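Local coordinates for protein sugar kinase, pfkB family (Thermotoga maritima, PDB 2AJR) that probably transfers a phosphate from ATP to a phosphosugar such as fructose 1-phosphate, as a sugar kinase of the pfkB family, at residues Gly176-Val181 and Tyr281-His286. Numbering follows the deposited sequence.
Sequences GVFVFV and YYFIKH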
loop_
_atom_site.group_PDB
_atom_site.type_symbol
_atom_site.label_atom_id
_atom_site.label_comp_id
_atom_site.label_asym_id
_atom_site.label_seq_id
_atom_site.Cartn_x
_atom_site.Cartn_y
_atom_site.Cartn_z
ATOM N N GLY A 176 39.275 10.078 6.919
ATOM C CA GLY A 176 39.551 8.999 7.866
ATOM C C GLY A 176 38.335 8.387 8.550
ATOM O O GLY A 176 38.473 7.752 9.602
ATOM N N VAL A 177 37.146 8.568 7.973
ATOM C CA VAL A 177 35.961 7.926 8.512
ATOM C C VAL A 177 35.834 6.508 7.940
ATOM O O VAL A 177 35.950 6.276 6.732
ATOM C CB VAL A 177 34.708 8.738 8.242
ATOM C CG1 VAL A 177 33.490 8.018 8.779
ATOM C CG2 VAL A 177 34.842 10.118 8.882
ATOM N N PHE A 178 35.610 5.558 8.835
ATOM C CA PHE A 178 35.515 4.155 8.478
ATOM C C PHE A 178 34.177 3.939 7.767
ATOM O O PHE A 178 33.150 4.470 8.205
ATOM C CB PHE A 178 35.598 3.327 9.759
ATOM C CG PHE A 178 35.838 1.879 9.535
ATOM C CD1 PHE A 178 34.776 1.004 9.399
ATOM C CD2 PHE A 178 37.121 1.380 9.511
ATOM C CE1 PHE A 178 34.994 -0.338 9.214
ATOM C CE2 PHE A 178 37.348 0.039 9.327
ATOM C CZ PHE A 178 36.285 -0.823 9.172
ATOM N N VAL A 179 34.187 3.186 6.672
ATOM C CA VAL A 179 33.013 3.084 5.800
ATOM C C VAL A 179 32.513 1.660 5.639
ATOM O O VAL A 179 33.280 0.787 5.265
ATOM C CB VAL A 179 33.329 3.600 4.369
ATOM C CG1 VAL A 179 32.240 3.145 3.391
ATOM C CG2 VAL A 179 33.512 5.119 4.353
ATOM N N PHE A 180 31.219 1.456 5.900
ATOM C CA PHE A 180 30.490 0.206 5.576
ATOM C C PHE A 180 29.564 0.472 4.390
ATOM O O PHE A 180 28.828 1.465 4.416
ATOM C CB PHE A 180 29.575 -0.216 6.730
ATOM C CG PHE A 180 30.284 -0.554 8.002
ATOM C CD1 PHE A 180 30.762 0.451 8.838
ATOM C CD2 PHE A 180 30.430 -1.881 8.400
ATOM C CE1 PHE A 180 31.401 0.138 10.041
ATOM C CE2 PHE A 180 31.061 -2.200 9.606
ATOM C CZ PHE A 180 31.550 -1.185 10.425
ATOM N N VAL A 181 29.555 -0.401 3.380
ATOM C CA VAL A 181 28.574 -0.278 2.296
ATOM C C VAL A 181 27.822 -1.576 2.050
ATOM O O VAL A 181 28.428 -2.638 1.994
ATOM C CB VAL A 181 29.232 0.163 0.976
ATOM C CG1 VAL A 181 28.228 0.075 -0.154
ATOM C CG2 VAL A 181 29.784 1.574 1.091
ATOM N N TYR A 281 28.237 -2.331 15.401
ATOM C CA TYR A 281 28.346 -2.471 16.858
ATOM C C TYR A 281 29.652 -3.142 17.294
ATOM O O TYR A 281 30.276 -2.708 18.262
ATOM C CB TYR A 281 27.160 -3.265 17.413
ATOM C CG TYR A 281 27.224 -3.567 18.896
ATOM C CD1 TYR A 281 26.709 -2.677 19.826
ATOM C CD2 TYR A 281 27.781 -4.755 19.371
ATOM C CE1 TYR A 281 26.756 -2.942 21.197
ATOM C CE2 TYR A 281 27.825 -5.033 20.749
ATOM C CZ TYR A 281 27.311 -4.118 21.647
ATOM O OH TYR A 281 27.343 -4.360 22.994
ATOM N N TYR A 282 30.047 -4.203 16.604
ATOM C CA TYR A 282 31.238 -4.944 16.998
ATOM C C TYR A 282 32.464 -4.082 16.798
ATOM O O TYR A 282 33.358 -4.054 17.644
ATOM C CB TYR A 282 31.407 -6.243 16.192
ATOM C CG TYR A 282 32.498 -7.144 16.751
ATOM C CD1 TYR A 282 33.847 -6.893 16.507
ATOM C CD2 TYR A 282 32.174 -8.236 17.547
ATOM C CE1 TYR A 282 34.846 -7.715 17.051
ATOM C CE2 TYR A 282 33.160 -9.065 18.089
ATOM C CZ TYR A 282 34.487 -8.805 17.843
ATOM O OH TYR A 282 35.429 -9.652 18.388
ATOM N N PHE A 283 32.514 -3.416 15.649
ATOM C CA PHE A 283 33.593 -2.491 15.342
ATOM C C PHE A 283 33.703 -1.440 16.446
ATOM O O PHE A 283 34.763 -1.296 17.063
ATOM C CB PHE A 283 33.353 -1.829 13.986
ATOM C CG PHE A 283 34.384 -0.809 13.619
ATOM C CD1 PHE A 283 35.690 -1.183 13.397
ATOM C CD2 PHE A 283 34.043 0.522 13.486
ATOM C CE1 PHE A 283 36.639 -0.251 13.056
ATOM C CE2 PHE A 283 34.990 1.455 13.145
ATOM C CZ PHE A 283 36.289 1.067 12.928
ATOM N N ILE A 284 32.604 -0.739 16.724
ATOM C CA ILE A 284 32.604 0.278 17.776
ATOM C C ILE A 284 33.054 -0.273 19.133
ATOM O O ILE A 284 33.900 0.332 19.789
ATOM C CB ILE A 284 31.225 0.914 17.962
ATOM C CG1 ILE A 284 30.863 1.793 16.759
ATOM C CG2 ILE A 284 31.201 1.734 19.248
ATOM C CD1 ILE A 284 29.612 2.593 16.981
ATOM N N LYS A 285 32.501 -1.415 19.542
ATOM C CA LYS A 285 32.726 -1.926 20.896
ATOM C C LYS A 285 34.038 -2.704 21.061
ATOM O O LYS A 285 34.784 -2.435 21.993
ATOM C CB LYS A 285 31.538 -2.768 21.389
ATOM C CG LYS A 285 30.232 -1.990 21.627
ATOM C CD LYS A 285 30.380 -0.757 22.547
ATOM C CE LYS A 285 29.018 -0.114 22.885
ATOM N NZ LYS A 285 29.118 1.252 23.508
ATOM N N HIS A 286 34.329 -3.651 20.176
ATOM C CA HIS A 286 35.522 -4.504 20.337
ATOM C C HIS A 286 36.586 -4.366 19.234
ATOM O O HIS A 286 37.459 -5.220 19.123
ATOM C CB HIS A 286 35.097 -5.970 20.479
ATOM C CG HIS A 286 33.883 -6.158 21.335
ATOM N ND1 HIS A 286 32.759 -6.827 20.902
ATOM C CD2 HIS A 286 33.606 -5.732 22.589
ATOM C CE1 HIS A 286 31.845 -6.816 21.856
ATOM N NE2 HIS A 286 32.334 -6.156 22.889
#
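F283 joins the last turns of helix 271-286 to strand 178-182, meeting F178 ring against ring and F180 through its CB. Just before it in the helix, Y282 leans on helix 290-304 (E292, M293 and F296), and M293 also touches F180, so this helix flanks the contact. At F283 the anti first torsion (chi1 177°) carries the ring out from the helix toward the strand, and F178 comes to meet it from the opposite direction with the same kind of first torsion (chi1 -166°). The two rings form a face-to-face stack, centroids 4.0 Å apart and planes tilted by 21°. It is the far end of the F283 ring that makes the closest approach, CZ lying 3.5 Å from CG of F178, over one face of that ring and toward its rim. F178 CD1 in turn lies over a face of the F283 ring near its rim, so the overlap is partial. Nearer the helix, CB of F283 sits 4.0 Å from CZ of F180, at the edge of the F180 ring and near its plane. With the ring of F178 cut back to an alanine, F283 would probably lose its stacking partner and its ring would be likely to turn more freely. Beyond F283, I284 reaches V66. V179 and V181 project to the other side of the strand, against helix 164-174, while F178 and F180 also touch C149 of the adjacent parallel strand. Helix 271-286 thus lies on one face of the parallel part of the large mixed sheet and helix 164-174 on the other, the alpha/beta/alpha layering of the ribokinase-like fold to which pfkB kinases belong.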